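Long-range contacts in Ras-interacting protein 1 (Homo sapiens, PDB 5KHO), which binds Ras-family GTPases and regulates GTPase signalling, cell architecture and adhesion in endothelial cells, as required for blood vessels to form and become tubes: residues P16-I21 against S34-A39; T42-V47 against L100-R105; D71-C76 against F123-R128. All coordinates share one frame; numbering follows the deposited sequence.

Contact 1 (P16-I21 against S34-A39)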
# COMPACT_ATOMS: atom_id res chain seq x y z
N PRO B 16 -16.71 11.62 1.16
CA PRO B 16 -16.51 12.17 -0.20
C PRO B 16 -15.27 13.06 -0.30
O PRO B 16 -15.38 14.27 -0.54
CB PRO B 16 -17.81 12.95 -0.45
CG PRO B 16 -18.30 13.32 0.91
CD PRO B 16 -17.93 12.17 1.79
N GLY B 17 -14.10 12.45 -0.13
CA GLY B 17 -12.83 13.14 -0.01
C GLY B 17 -12.29 13.76 -1.28
O GLY B 17 -12.91 13.69 -2.35
N VAL B 18 -11.12 14.39 -1.15
CA VAL B 18 -10.42 14.98 -2.29
C VAL B 18 -9.09 14.26 -2.54
O VAL B 18 -8.43 13.82 -1.60
CB VAL B 18 -10.24 16.53 -2.17
CG1 VAL B 18 -11.60 17.20 -2.04
CG2 VAL B 18 -9.34 16.93 -1.01
N LEU B 19 -8.74 14.12 -3.82
CA LEU B 19 -7.49 13.49 -4.20
C LEU B 19 -6.66 14.46 -5.02
O LEU B 19 -7.12 14.92 -6.06
CB LEU B 19 -7.74 12.21 -5.01
CG LEU B 19 -8.70 11.14 -4.52
CD1 LEU B 19 -8.85 10.07 -5.59
CD2 LEU B 19 -8.27 10.51 -3.20
N LYS B 20 -5.45 14.77 -4.54
CA LYS B 20 -4.43 15.49 -5.33
C LYS B 20 -3.94 14.59 -6.47
O LYS B 20 -3.38 13.53 -6.22
CB LYS B 20 -3.22 15.93 -4.48
CG LYS B 20 -3.38 16.03 -2.98
CD LYS B 20 -3.60 17.45 -2.51
CE LYS B 20 -3.33 17.60 -1.02
NZ LYS B 20 -1.89 17.89 -0.75
N ILE B 21 -4.18 15.00 -7.71
CA ILE B 21 -3.69 14.31 -8.91
C ILE B 21 -2.48 15.10 -9.40
O ILE B 21 -2.63 16.22 -9.90
CB ILE B 21 -4.78 14.19 -10.02
CG1 ILE B 21 -5.71 13.01 -9.78
CG2 ILE B 21 -4.18 13.90 -11.38
CD1 ILE B 21 -6.62 13.10 -8.58
N SER B 34 -6.51 18.98 -8.00
CA SER B 34 -7.21 17.93 -7.27
C SER B 34 -8.70 17.81 -7.60
O SER B 34 -9.38 18.80 -7.79
CB SER B 34 -6.99 18.09 -5.76
OG SER B 34 -7.67 19.20 -5.24
N VAL B 35 -9.17 16.57 -7.66
CA VAL B 35 -10.56 16.27 -7.99
C VAL B 35 -11.33 15.70 -6.77
O VAL B 35 -10.73 15.17 -5.83
CB VAL B 35 -10.68 15.31 -9.20
CG1 VAL B 35 -10.15 15.97 -10.47
CG2 VAL B 35 -9.94 14.00 -8.96
N LEU B 36 -12.66 15.83 -6.81
CA LEU B 36 -13.52 15.17 -5.84
C LEU B 36 -13.72 13.72 -6.23
O LEU B 36 -13.94 13.41 -7.40
CB LEU B 36 -14.88 15.87 -5.74
CG LEU B 36 -14.93 17.05 -4.77
CD1 LEU B 36 -15.84 18.15 -5.30
CD2 LEU B 36 -15.34 16.62 -3.36
N ALA B 37 -13.61 12.83 -5.25
CA ALA B 37 -13.85 11.41 -5.49
C ALA B 37 -14.73 10.78 -4.41
O ALA B 37 -14.55 11.03 -3.21
CB ALA B 37 -12.54 10.66 -5.63
N THR B 38 -15.69 9.98 -4.86
CA THR B 38 -16.57 9.24 -3.95
C THR B 38 -15.97 7.84 -3.72
O THR B 38 -14.87 7.57 -4.19
CB THR B 38 -18.03 9.20 -4.48
OG1 THR B 38 -18.09 8.49 -5.73
CG2 THR B 38 -18.55 10.62 -4.69
N ALA B 39 -16.68 6.98 -3.00
CA ALA B 39 -16.27 5.57 -2.87
C ALA B 39 -16.54 4.79 -4.16
O ALA B 39 -15.96 3.72 -4.38
CB ALA B 39 -16.95 4.91 -1.69

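Contact 2 (T42-V47 against L100-R105)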
# COMPACT_ATOMS: atom_id res chain seq x y z
N THR B 42 -14.65 5.88 -10.31
CA THR B 42 -13.70 4.99 -11.00
C THR B 42 -12.47 5.76 -11.46
O THR B 42 -12.52 6.98 -11.59
CB THR B 42 -14.31 4.27 -12.23
OG1 THR B 42 -14.59 5.23 -13.26
CG2 THR B 42 -15.59 3.50 -11.87
N ALA B 43 -11.38 5.04 -11.71
CA ALA B 43 -10.14 5.62 -12.24
C ALA B 43 -10.34 6.37 -13.56
O ALA B 43 -9.82 7.47 -13.72
CB ALA B 43 -9.07 4.56 -12.39
N ARG B 44 -11.11 5.78 -14.49
CA ARG B 44 -11.36 6.38 -15.81
C ARG B 44 -12.15 7.68 -15.71
O ARG B 44 -11.84 8.66 -16.42
CB ARG B 44 -12.05 5.39 -16.77
CG ARG B 44 -11.67 5.59 -18.24
CD ARG B 44 -12.85 5.38 -19.17
NE ARG B 44 -12.46 5.43 -20.58
CZ ARG B 44 -13.29 5.69 -21.59
NH1 ARG B 44 -14.58 5.95 -21.38
NH2 ARG B 44 -12.84 5.70 -22.84
N GLU B 45 -13.14 7.70 -14.83
CA GLU B 45 -13.87 8.92 -14.48
C GLU B 45 -12.93 10.02 -14.01
O GLU B 45 -13.08 11.18 -14.41
CB GLU B 45 -14.91 8.64 -13.41
CG GLU B 45 -16.24 8.11 -13.93
CD GLU B 45 -17.15 7.60 -12.82
OE1 GLU B 45 -16.86 7.82 -11.63
OE2 GLU B 45 -18.17 6.96 -13.16
N LEU B 46 -11.95 9.67 -13.17
CA LEU B 46 -11.03 10.67 -12.63
C LEU B 46 -9.96 11.10 -13.63
O LEU B 46 -9.51 12.25 -13.56
CB LEU B 46 -10.42 10.22 -11.30
CG LEU B 46 -11.36 9.92 -10.12
CD1 LEU B 46 -10.51 9.73 -8.88
CD2 LEU B 46 -12.42 10.99 -9.86
N VAL B 47 -9.56 10.21 -14.54
CA VAL B 47 -8.63 10.57 -15.63
C VAL B 47 -9.30 11.63 -16.52
O VAL B 47 -8.67 12.64 -16.86
CB VAL B 47 -8.15 9.33 -16.43
CG1 VAL B 47 -7.36 9.73 -17.67
CG2 VAL B 47 -7.27 8.43 -15.57
N LEU B 100 -3.40 2.16 -12.20
CA LEU B 100 -4.73 1.69 -11.86
C LEU B 100 -5.48 1.24 -13.11
O LEU B 100 -5.37 1.88 -14.16
CB LEU B 100 -5.53 2.80 -11.16
CG LEU B 100 -5.39 3.01 -9.64
CD1 LEU B 100 -3.97 3.34 -9.20
CD2 LEU B 100 -6.36 4.08 -9.15
N GLY B 101 -6.20 0.12 -13.01
CA GLY B 101 -7.19 -0.25 -14.03
C GLY B 101 -8.35 0.73 -14.01
O GLY B 101 -8.58 1.40 -13.00
N ASP B 102 -9.09 0.82 -15.11
CA ASP B 102 -10.21 1.78 -15.23
C ASP B 102 -11.35 1.55 -14.25
O ASP B 102 -12.01 2.51 -13.86
CB ASP B 102 -10.79 1.79 -16.65
CG ASP B 102 -9.73 1.95 -17.73
OD1 ASP B 102 -8.78 2.74 -17.55
OD2 ASP B 102 -9.89 1.28 -18.77
N SER B 103 -11.55 0.29 -13.86
CA SER B 103 -12.62 -0.13 -12.93
C SER B 103 -12.33 0.24 -11.48
O SER B 103 -13.26 0.37 -10.66
CB SER B 103 -12.83 -1.65 -13.00
OG SER B 103 -13.31 -2.05 -14.27
N GLU B 104 -11.05 0.41 -11.17
CA GLU B 104 -10.57 0.60 -9.81
C GLU B 104 -11.09 1.88 -9.20
O GLU B 104 -11.19 2.90 -9.89
CB GLU B 104 -9.05 0.56 -9.78
CG GLU B 104 -8.49 -0.81 -10.12
CD GLU B 104 -7.08 -1.01 -9.61
OE1 GLU B 104 -6.88 -0.98 -8.37
OE2 GLU B 104 -6.18 -1.22 -10.45
N ARG B 105 -11.44 1.82 -7.92
CA ARG B 105 -11.98 2.98 -7.20
C ARG B 105 -10.87 3.70 -6.38
O ARG B 105 -10.53 3.24 -5.28
CB ARG B 105 -13.20 2.55 -6.36

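Contact 3 (D71-C76 against F123-R128)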
# COMPACT_ATOMS: atom_id res chain seq x y z
N ASP B 71 -8.05 7.44 -23.00
CA ASP B 71 -7.41 6.13 -23.13
C ASP B 71 -5.89 6.18 -23.35
O ASP B 71 -5.20 5.15 -23.24
CB ASP B 71 -8.10 5.31 -24.24
CG ASP B 71 -9.60 5.10 -23.98
OD1 ASP B 71 -10.11 5.52 -22.92
OD2 ASP B 71 -10.27 4.52 -24.86
N ALA B 72 -5.37 7.37 -23.65
CA ALA B 72 -3.94 7.60 -23.80
C ALA B 72 -3.26 7.97 -22.48
O ALA B 72 -2.02 7.96 -22.39
CB ALA B 72 -3.69 8.68 -24.83
N PHE B 73 -4.07 8.29 -21.47
CA PHE B 73 -3.58 8.69 -20.14
C PHE B 73 -3.95 7.71 -19.02
O PHE B 73 -4.95 6.98 -19.10
CB PHE B 73 -4.04 10.10 -19.79
CG PHE B 73 -3.33 11.17 -20.55
CD1 PHE B 73 -2.11 11.68 -20.09
CD2 PHE B 73 -3.87 11.68 -21.73
CE1 PHE B 73 -1.45 12.67 -20.80
CE2 PHE B 73 -3.20 12.67 -22.44
CZ PHE B 73 -1.99 13.16 -21.98
N ALA B 74 -3.13 7.73 -17.96
CA ALA B 74 -3.18 6.76 -16.88
C ALA B 74 -3.17 7.41 -15.50
O ALA B 74 -2.44 8.37 -15.25
CB ALA B 74 -2.00 5.80 -17.00
N LEU B 75 -3.98 6.87 -14.60
CA LEU B 75 -3.91 7.28 -13.20
C LEU B 75 -2.98 6.33 -12.45
O LEU B 75 -3.18 5.11 -12.46
CB LEU B 75 -5.30 7.37 -12.56
CG LEU B 75 -5.44 8.04 -11.18
CD1 LEU B 75 -4.77 9.41 -11.11
CD2 LEU B 75 -6.91 8.15 -10.83
N CYS B 76 -1.98 6.90 -11.79
CA CYS B 76 -0.89 6.13 -11.22
C CYS B 76 -0.75 6.30 -9.72
O CYS B 76 -0.76 7.42 -9.21
CB CYS B 76 0.42 6.49 -11.91
SG CYS B 76 0.36 6.25 -13.70
N PHE B 123 -0.82 10.36 -6.07
CA PHE B 123 -1.42 10.01 -7.35
C PHE B 123 -0.82 10.88 -8.46
O PHE B 123 -0.69 12.08 -8.29
CB PHE B 123 -2.94 10.19 -7.33
CG PHE B 123 -3.68 9.00 -6.79
CD1 PHE B 123 -3.60 7.76 -7.41
CD2 PHE B 123 -4.51 9.14 -5.67
CE1 PHE B 123 -4.29 6.67 -6.90
CE2 PHE B 123 -5.21 8.06 -5.16
CZ PHE B 123 -5.10 6.82 -5.78
N GLU B 124 -0.46 10.25 -9.58
CA GLU B 124 0.10 10.96 -10.73
C GLU B 124 -0.76 10.77 -11.99
O GLU B 124 -1.38 9.72 -12.20
CB GLU B 124 1.55 10.53 -10.99
CG GLU B 124 2.55 11.08 -9.97
CD GLU B 124 4.00 10.64 -10.21
OE1 GLU B 124 4.26 9.62 -10.89
OE2 GLU B 124 4.92 11.33 -9.70
N LEU B 125 -0.82 11.82 -12.82
CA LEU B 125 -1.43 11.72 -14.14
C LEU B 125 -0.32 11.62 -15.17
O LEU B 125 0.50 12.54 -15.29
CB LEU B 125 -2.30 12.93 -14.44
CG LEU B 125 -3.61 12.77 -15.22
CD1 LEU B 125 -3.76 13.95 -16.17
CD2 LEU B 125 -3.76 11.45 -15.97
N ARG B 126 -0.29 10.51 -15.90
CA ARG B 126 0.76 10.26 -16.88
C ARG B 126 0.23 9.74 -18.21
O ARG B 126 -0.86 9.14 -18.27
CB ARG B 126 1.79 9.28 -16.32
CG ARG B 126 2.76 9.88 -15.32
CD ARG B 126 3.75 8.82 -14.90
NE ARG B 126 4.54 9.22 -13.74
CZ ARG B 126 5.69 9.89 -13.80
NH1 ARG B 126 6.20 10.26 -14.97
NH2 ARG B 126 6.32 10.19 -12.68
N GLY B 127 1.00 9.97 -19.28
CA GLY B 127 0.78 9.26 -20.53
C GLY B 127 0.86 7.76 -20.26
O GLY B 127 1.79 7.31 -19.58
N ARG B 128 -0.13 7.02 -20.76
CA ARG B 128 -0.24 5.57 -20.53
C ARG B 128 1.02 4.77 -20.90
O ARG B 128 1.41 3.88 -20.15
CB ARG B 128 -1.46 5.00 -21.23
CG ARG B 128 -1.93 3.67 -20.66
CD ARG B 128 -3.39 3.44 -21.00
NE ARG B 128 -4.05 2.60 -20.01
CZ ARG B 128 -4.75 3.06 -18.98
NH1 ARG B 128 -5.33 2.21 -18.14
NH2 ARG B 128 -4.89 4.37 -18.79

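Contact 1 (P16-I21 against S34-A39)
L19 and A37 meet on the buried face of a beta hairpin: the CD1 branch of L19 rests 3.7 Å from A37 CB, with L19 CG behind it. The methyl of A37 thus fills the hollow beside the leucine fork, and L46 of helix 43-54 packs on both. Two residues on, I21 CD1 lies 3.5 Å from V35 CG2, which its torsion sets between backbone N and carbonyl carbon. On the other face V18 CG1 and L36 CD2 touch at 4.0 Å, their side chains crossing obliquely, while S34 CB lies 3.2 Å from L19 O.

The backbones pair antiparallel: axes 4.7 Å apart at 150°, with L19 and V35 exchanging both amide bonds. L19 N reaches V35 O at 3.0 Å and nearly straight (174°), and A37 N to G17 O adds a bond beyond the strands.

In the ubiquitin-like Ras-associating domain this hairpin divides its chemistry by face. L19 and V35 share the buried face, with buried I21 and A37 beside them. V18, S34 and L36 meet apolar side chains of the chain of another protein, K20 an acidic one, and its backbone bonds S34 OG, consistent with the edge by which Ras-associating domains bind a GTPase.

Contact 2 (T42-V47 against L100-R105)
T42 and A43, at the start of helix 43-54, are met by three backbone carbonyls of the 100-105 loop, which folds as a type I turn from G101 to E104. A43 N donates to E104 O at 2.8 Å; the donor lies nearly along the C=O axis, yet the N-H is bent to 134°. One residue on, R44 N makes a weak, long bond to D102 O at 3.4 Å. Around these bonds the loop's oxygens rest on carbon: D102 O is 3.3 Å from T42 CB, and G101 O is 3.3 Å from A43 CB.

The helix start has its own capping box. T42 OG1, set between the backbone N and the carbonyl carbon (chi1 68°), accepts from E45 N, and E45 OE1 takes T42 N from above its carboxylate plane. Within the turn, G101 N donates to E104 OE2 at 2.9 Å.

R44 and D102 meet through their aliphatic parts, CB to CB at 3.8 Å. Beyond that the R44 chain leads away to a salt bridge with D71, and E104 OE1 makes a salt bridge with R98 of the same chain.

Within the Ras-associating domain, the contact fastens the start of helix 43-54 to the connection between strand 96-99 and helix 106-112. A43 CB faces L100 CB, L100 packs on P106 of helix 106-112, and V47 lies against F73 and L75 of strand 73-80.

Contact 3 (D71-C76 against F123-R128)
F73 and G127, A74 and R126, L75 and L125, and C76 and E124 pair in antiparallel register, the two strand axes 4.6 Å apart at 150°. In the ubiquitin-like fold of the Ras-associating domain they are neighbours within the mixed sheet, strand 120-127 lying between 18-22 and 73-80. Of the pairs, A74-R126 and C76-E124 are hydrogen-bonded, each closed by two amide bonds; A74 N to R126 O is the shortest of these four at 2.7 Å.

The side chains sort by face. L75 and L125 turn to the side covered by helix 43-54, where L51 packs on L125. L125 CD2 comes nearer to strand 73-80, 3.4 Å from A74 O, and also touches F73 CB. The F73 ring lies obliquely beside the R126-G127 peptide, with CD1 3.4 Å from R126 O; L51 packs against this phenylalanine too. At the other end the F123 ring puts its edge to the C76 carbonyl, CD1 being 3.4 Å from C76 O.

A74, C76, E124 and R126 turn to the opposite face, where V99 of strand 96-99 meets A74 and C76, and L97 meets R126. There R126 grips E124 side-on, NE and NH2 both bonding to OE1 from the same face of the carboxylate, a salt bridge between alternate residues of one strand. R122 bridges E124 OE2, and E130 takes R126 NH1, so each charge has a second partner.

G127, the last strand residue, occupies the N-cap position of helix 128-136, and R128 N donates to A72 O. R128 CG stands anti to its backbone N (chi1 -159°). From CG to NE the chain is extended, with CD beside D71 O, and NH2 ends 2.6 Å from F73 O.

How the contacts relate
Contacts 1 and 3 belong to one mixed sheet, joined where strand 18-22 runs beside strand 120-127; their centres are about 16 Å apart. There I21 CG2 packs 3.7 Å from L125 CB, and I21 CG1 lies 3.9 Å from L75 CD1. Contact 2 is centred about 12 Å from contact 1 and about 10 Å from contact 3; its helix packs on this sheet through L46 and V47. L100 N to L75 O, 3.0 Å, is a probable hydrogen bond from contact 2 to contact 3. A glycerol, probably from the crystallisation liquor, lies about 6 Å from the L100 side chain. Contact 1 meets the chain of another protein; at contact 2, E104 packs on R98 of the second subunit; no other protein chain of the assembly touches contact 3.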